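Local coordinates for protein polyprenyl synthetase (Zymomonas mobilis subsp. mobilis, PDB 4KKM) that probably condenses allylic diphosphates with isopentenyl diphosphate into longer prenyl diphosphates, using bound divalent metal ions, at residues B[152-157]-B[219-224]; B[40-45]-B[96-101]. One frame throughout, in Å; residues are numbered along the deposited sequence.

Contact 1: B[152-157]-B[219-224]; sequences EKIHTD and AIMGRQ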
loop_
_atom_site.group_PDB
_atom_site.type_symbol
_atom_site.label_atom_id
_atom_site.label_comp_id
_atom_site.label_asym_id
_atom_site.label_seq_id
_atom_site.Cartn_x
_atom_site.Cartn_y
_atom_site.Cartn_z
ATOM N N GLU B 152 10.797 -8.911 -12.206
ATOM C CA GLU B 152 12.167 -9.244 -12.588
ATOM C C GLU B 152 12.874 -8.119 -13.354
ATOM O O GLU B 152 14.100 -7.981 -13.282
ATOM C CB GLU B 152 12.171 -10.526 -13.427
ATOM N N LYS B 153 12.099 -7.330 -14.096
ATOM C CA LYS B 153 12.603 -6.135 -14.779
ATOM C C LYS B 153 13.492 -5.269 -13.886
ATOM O O LYS B 153 14.372 -4.565 -14.376
ATOM C CB LYS B 153 11.436 -5.261 -15.253
ATOM C CG LYS B 153 10.500 -5.896 -16.256
ATOM C CD LYS B 153 9.427 -4.905 -16.684
ATOM C CE LYS B 153 8.457 -5.522 -17.674
ATOM N NZ LYS B 153 7.592 -4.482 -18.297
ATOM N N ILE B 154 13.233 -5.302 -12.580
ATOM C CA ILE B 154 13.949 -4.468 -11.612
ATOM C C ILE B 154 15.370 -4.950 -11.396
ATOM O O ILE B 154 16.322 -4.181 -11.535
ATOM C CB ILE B 154 13.219 -4.450 -10.256
ATOM C CG1 ILE B 154 11.809 -3.887 -10.445
ATOM C CG2 ILE B 154 14.005 -3.639 -9.220
ATOM C CD1 ILE B 154 11.792 -2.485 -11.010
ATOM N N HIS B 155 15.506 -6.226 -11.051
ATOM C CA HIS B 155 16.823 -6.834 -10.866
ATOM C C HIS B 155 16.690 -8.346 -10.880
ATOM O O HIS B 155 15.773 -8.898 -10.278
ATOM C CB HIS B 155 17.459 -6.379 -9.547
ATOM C CG HIS B 155 18.950 -6.507 -9.521
ATOM N ND1 HIS B 155 19.595 -7.723 -9.454
ATOM C CD2 HIS B 155 19.927 -5.568 -9.556
ATOM C CE1 HIS B 155 20.900 -7.532 -9.446
ATOM N NE2 HIS B 155 21.130 -6.229 -9.504
ATOM N N THR B 156 17.610 -9.016 -11.566
ATOM C CA THR B 156 17.573 -10.469 -11.656
ATOM C C THR B 156 17.761 -11.102 -10.280
ATOM O O THR B 156 17.149 -12.122 -9.972
ATOM C CB THR B 156 18.624 -11.001 -12.645
ATOM O OG1 THR B 156 19.931 -10.630 -12.199
ATOM C CG2 THR B 156 18.389 -10.412 -14.024
ATOM N N ASP B 157 18.590 -10.474 -9.449
ATOM C CA ASP B 157 18.814 -10.932 -8.082
ATOM C C ASP B 157 17.567 -10.690 -7.239
ATOM O O ASP B 157 17.161 -9.539 -7.044
ATOM C CB ASP B 157 20.010 -10.199 -7.465
ATOM C CG ASP B 157 20.464 -10.804 -6.141
ATOM O OD1 ASP B 157 19.675 -11.509 -5.479
ATOM O OD2 ASP B 157 21.629 -10.562 -5.755
ATOM N N ALA B 219 22.077 2.163 -3.359
ATOM C CA ALA B 219 23.040 1.274 -2.720
ATOM C C ALA B 219 22.638 -0.186 -2.892
ATOM O O ALA B 219 23.478 -1.040 -3.156
ATOM C CB ALA B 219 23.175 1.616 -1.245
ATOM N N ILE B 220 21.345 -0.459 -2.741
ATOM C CA ILE B 220 20.810 -1.808 -2.888
ATOM C C ILE B 220 20.964 -2.309 -4.328
ATOM O O ILE B 220 21.455 -3.419 -4.560
ATOM C CB ILE B 220 19.331 -1.865 -2.431
ATOM C CG1 ILE B 220 19.243 -1.700 -0.911
ATOM C CG2 ILE B 220 18.665 -3.171 -2.855
ATOM C CD1 ILE B 220 17.819 -1.476 -0.397
ATOM N N MET B 221 20.575 -1.474 -5.290
ATOM C CA MET B 221 20.687 -1.821 -6.704
ATOM C C MET B 221 22.150 -1.994 -7.099
ATOM O O MET B 221 22.467 -2.734 -8.031
ATOM C CB MET B 221 20.004 -0.769 -7.594
ATOM C CG MET B 221 18.467 -0.737 -7.495
ATOM S SD MET B 221 17.675 -2.104 -8.373
ATOM C CE MET B 221 17.830 -1.533 -10.062
ATOM N N GLY B 222 23.042 -1.323 -6.377
ATOM C CA GLY B 222 24.460 -1.389 -6.675
ATOM C C GLY B 222 25.221 -2.435 -5.881
ATOM O O GLY B 222 26.448 -2.503 -5.969
ATOM N N ARG B 223 24.497 -3.238 -5.102
ATOM C CA ARG B 223 25.082 -4.260 -4.224
ATOM C C ARG B 223 26.206 -3.695 -3.365
ATOM O O ARG B 223 27.264 -4.306 -3.248
ATOM C CB ARG B 223 25.623 -5.466 -5.018
ATOM C CG ARG B 223 24.646 -6.149 -5.958
ATOM C CD ARG B 223 23.225 -6.160 -5.416
ATOM N NE ARG B 223 23.007 -7.071 -4.289
ATOM C CZ ARG B 223 22.354 -6.746 -3.171
ATOM N NH1 ARG B 223 21.867 -5.517 -3.002
ATOM N NH2 ARG B 223 22.194 -7.652 -2.213
ATOM N N GLN B 224 25.975 -2.530 -2.772
ATOM C CA GLN B 224 27.018 -1.835 -2.025
ATOM C C GLN B 224 27.080 -2.249 -0.556
ATOM O O GLN B 224 26.093 -2.724 0.007
ATOM C CB GLN B 224 26.830 -0.319 -2.155
ATOM C CG GLN B 224 26.964 0.170 -3.587
ATOM C CD GLN B 224 28.366 -0.039 -4.122
ATOM O OE1 GLN B 224 29.331 0.474 -3.561
ATOM N NE2 GLN B 224 28.486 -0.813 -5.194
#
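The imidazole ring of His155 lies against Met221. Its CB stands 4.4 Å from Met221 SD. CG is anti to the backbone N (chi1 -158°), which brings CD2 and NE2 beside Met221. At the ring, ND1 turns back to its own loop and accepts a hydrogen bond from Asp157 N at 2.9 Å. That donor lies in the ring plane, so the bond helps fix the ring's rotation. CD2 lies 4.3 Å from Met221 SD, a Met-aromatic contact in which the sulfur sits at the ring edge. NE2 comes within 4.0 Å of Met221 O, without a hydrogen bond.

Met221 is the last residue of helix 208-221, which ends in a Schellman motif with Arg223 as the C' residue at positive phi. Its bent side chain crosses Ile154 at about a right angle. Met221 SD touches Ile154 CG2, and Met221 CE reaches Ile154 O at 3.4 Å.

Asp157 OD2 is 4.0 Å from Arg223 NE but off the plane of the guanidinium, with no N-H aimed at it. This is an attraction of charges and not a salt bridge. Asp157 OD1 instead caps helix 158-172 at His159 N. Arg223 NH1 donates to Ile220 O at 2.6 Å, on a lone pair, while NH2 forms a salt bridge with Glu163 of that same helix.

Contact 2: B[40-45]-B[96-101]; sequences RLFAEQ and AIECIH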
loop_
_atom_site.group_PDB
_atom_site.type_symbol
_atom_site.label_atom_id
_atom_site.label_comp_id
_atom_site.label_asym_id
_atom_site.label_seq_id
_atom_site.Cartn_x
_atom_site.Cartn_y
_atom_site.Cartn_z
ATOM N N ARG B 40 6.411 8.514 -19.456
ATOM C CA ARG B 40 6.309 7.351 -20.331
ATOM C C ARG B 40 6.009 6.082 -19.539
ATOM O O ARG B 40 5.141 5.291 -19.911
ATOM C CB ARG B 40 7.600 7.149 -21.131
ATOM C CG ARG B 40 7.725 5.739 -21.713
ATOM C CD ARG B 40 8.977 5.555 -22.561
ATOM N NE ARG B 40 10.206 5.757 -21.793
ATOM C CZ ARG B 40 10.804 4.816 -21.069
ATOM N NH1 ARG B 40 10.290 3.595 -21.003
ATOM N NH2 ARG B 40 11.917 5.096 -20.409
ATOM N N LEU B 41 6.734 5.892 -18.444
ATOM C CA LEU B 41 6.615 4.670 -17.661
ATOM C C LEU B 41 5.243 4.539 -16.984
ATOM O O LEU B 41 4.650 3.457 -16.971
ATOM C CB LEU B 41 7.761 4.581 -16.642
ATOM C CG LEU B 41 9.139 4.357 -17.270
ATOM C CD1 LEU B 41 10.251 4.541 -16.243
ATOM C CD2 LEU B 41 9.215 2.977 -17.904
ATOM N N PHE B 42 4.739 5.637 -16.428
ATOM C CA PHE B 42 3.419 5.615 -15.805
ATOM C C PHE B 42 2.335 5.342 -16.842
ATOM O O PHE B 42 1.406 4.574 -16.592
ATOM C CB PHE B 42 3.124 6.931 -15.076
ATOM C CG PHE B 42 3.483 6.918 -13.611
ATOM C CD1 PHE B 42 2.911 5.997 -12.749
ATOM C CD2 PHE B 42 4.380 7.842 -13.100
ATOM C CE1 PHE B 42 3.232 5.996 -11.399
ATOM C CE2 PHE B 42 4.701 7.848 -11.754
ATOM C CZ PHE B 42 4.128 6.920 -10.904
ATOM N N ALA B 43 2.465 5.969 -18.009
ATOM C CA ALA B 43 1.487 5.806 -19.080
ATOM C C ALA B 43 1.393 4.347 -19.499
ATOM O O ALA B 43 0.303 3.824 -19.717
ATOM C CB ALA B 43 1.853 6.680 -20.280
ATOM N N GLU B 44 2.548 3.693 -19.593
ATOM C CA GLU B 44 2.620 2.292 -19.985
ATOM C C GLU B 44 2.101 1.361 -18.893
ATOM O O GLU B 44 1.549 0.295 -19.179
ATOM C CB GLU B 44 4.063 1.925 -20.334
ATOM C CG GLU B 44 4.264 0.489 -20.781
ATOM C CD GLU B 44 5.669 0.236 -21.301
ATOM O OE1 GLU B 44 6.623 0.854 -20.774
ATOM O OE2 GLU B 44 5.817 -0.571 -22.245
ATOM N N GLN B 45 2.290 1.771 -17.643
ATOM C CA GLN B 45 1.884 0.980 -16.492
ATOM C C GLN B 45 0.381 1.076 -16.236
ATOM O O GLN B 45 -0.190 0.255 -15.513
ATOM C CB GLN B 45 2.644 1.455 -15.247
ATOM C CG GLN B 45 2.634 0.478 -14.091
ATOM C CD GLN B 45 3.428 -0.772 -14.388
ATOM O OE1 GLN B 45 4.520 -0.707 -14.950
ATOM N NE2 GLN B 45 2.877 -1.924 -14.027
ATOM N N ALA B 96 8.353 3.444 -8.867
ATOM C CA ALA B 96 7.814 2.844 -7.649
ATOM C C ALA B 96 7.756 3.834 -6.484
ATOM O O ALA B 96 6.738 3.917 -5.797
ATOM C CB ALA B 96 8.617 1.599 -7.256
ATOM N N ILE B 97 8.837 4.583 -6.250
ATOM C CA ILE B 97 8.839 5.537 -5.140
ATOM C C ILE B 97 7.884 6.683 -5.451
ATOM O O ILE B 97 7.237 7.237 -4.556
ATOM C CB ILE B 97 10.277 6.061 -4.768
ATOM C CG1 ILE B 97 10.240 6.936 -3.505
ATOM C CG2 ILE B 97 10.915 6.830 -5.922
ATOM C CD1 ILE B 97 9.683 6.215 -2.288
ATOM N N GLU B 98 7.770 7.015 -6.731
ATOM C CA GLU B 98 6.878 8.091 -7.142
ATOM C C GLU B 98 5.420 7.674 -6.956
ATOM O O GLU B 98 4.560 8.516 -6.717
ATOM C CB GLU B 98 7.168 8.521 -8.588
ATOM C CG GLU B 98 6.430 9.777 -9.052
ATOM C CD GLU B 98 6.923 11.075 -8.408
ATOM O OE1 GLU B 98 7.782 11.043 -7.498
ATOM O OE2 GLU B 98 6.430 12.147 -8.818
ATOM N N CYS B 99 5.146 6.374 -7.038
ATOM C CA CYS B 99 3.814 5.873 -6.709
ATOM C C CYS B 99 3.425 6.232 -5.281
ATOM O O CYS B 99 2.310 6.686 -5.024
ATOM C CB CYS B 99 3.734 4.357 -6.879
ATOM S SG CYS B 99 3.586 3.807 -8.584
ATOM N N ILE B 100 4.347 6.012 -4.355
ATOM C CA ILE B 100 4.105 6.313 -2.947
ATOM C C ILE B 100 3.949 7.816 -2.726
ATOM O O ILE B 100 3.044 8.263 -2.018
ATOM C CB ILE B 100 5.242 5.776 -2.073
ATOM C CG1 ILE B 100 5.353 4.254 -2.229
ATOM C CG2 ILE B 100 5.064 6.214 -0.609
ATOM C CD1 ILE B 100 4.082 3.487 -1.871
ATOM N N HIS B 101 4.829 8.598 -3.342
ATOM C CA HIS B 101 4.764 10.048 -3.212
ATOM C C HIS B 101 3.443 10.585 -3.765
ATOM O O HIS B 101 2.757 11.372 -3.111
ATOM C CB HIS B 101 5.947 10.696 -3.937
ATOM C CG HIS B 101 5.901 12.190 -3.957
ATOM N ND1 HIS B 101 5.876 12.957 -2.812
ATOM C CD2 HIS B 101 5.882 13.071 -4.993
ATOM C CE1 HIS B 101 5.842 14.237 -3.135
ATOM N NE2 HIS B 101 5.844 14.330 -4.455
#
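Two helices of the all-alpha isoprenoid synthase fold meet here: the C-terminal end of helix 24-45 and the middle of helix 87-109. The second helix carries Asp108 near its C-terminal end, the start of the aspartate-rich motif; Asp108 and Asp114 bind calcium. Of residues 40-45, Phe42 alone touches 96-101; Leu41 and Gln45 pack on Met95 just before. Phe42 CA is 9.1 Å from Cys99 CA, and the benzyl group bridges that distance. The ring arrives with its rim, not a face. Chi1 of -93° is away from the usual staggered values and points the ring's far end at the neighbouring helix.

Cys99 SG meets one side of that end, 3.6 Å from Phe42 CE1. The sulfur lies 4.8 Å from the ring centroid and 76° off the normal, a Cys sulfur-aromatic contact at the edge. The same side chain also packs on Ala145 and Ile148 of helix 131-150. On the other side of the ring end, Glu98 CG lies 3.7 Å from Phe42 CE2, in the ring plane. Phe42 CZ sits between the two side chains and approaches Cys99 N at 4.0 Å. Shortening Phe42 to an alanine is likely to open a gap at this point and leave Cys99 SG and the Glu98 methylenes without their aromatic neighbour.

Glu98 has CG anti to its backbone N (chi1 -171°), and the chain then bends at chi2. The bend takes the carboxylate away from helix 24-45, and OE2 forms a salt bridge with Arg70. Glu98 therefore offers hydrocarbon to the ring and keeps its charge for the arginine. No hydrogen bond joins the two segments, so the contact probably rests on dispersion, with a small part from the polarisable sulfur at the C-H rim.

Overall arrangement
The contacts lie about 18 Å apart between centres, with nearest atoms about 6 Å apart, and they do not touch. Helix 87-109 relates them. Contact 2 uses its middle, while Ile154 and Met221 of contact 1 pack on Val93 and Ala89 nearer its start. Arg92 of this helix links the two areas: it touches Lys153 and Ile154 and takes part in a hydrogen bond with Gln45. Contact 1 lies farther out, about 20 Å from the centre of the chain to its own centre, against about 12 Å for contact 2. Neither is at the calcium site. Asp108 lies farther along the same helix, beyond contact 2.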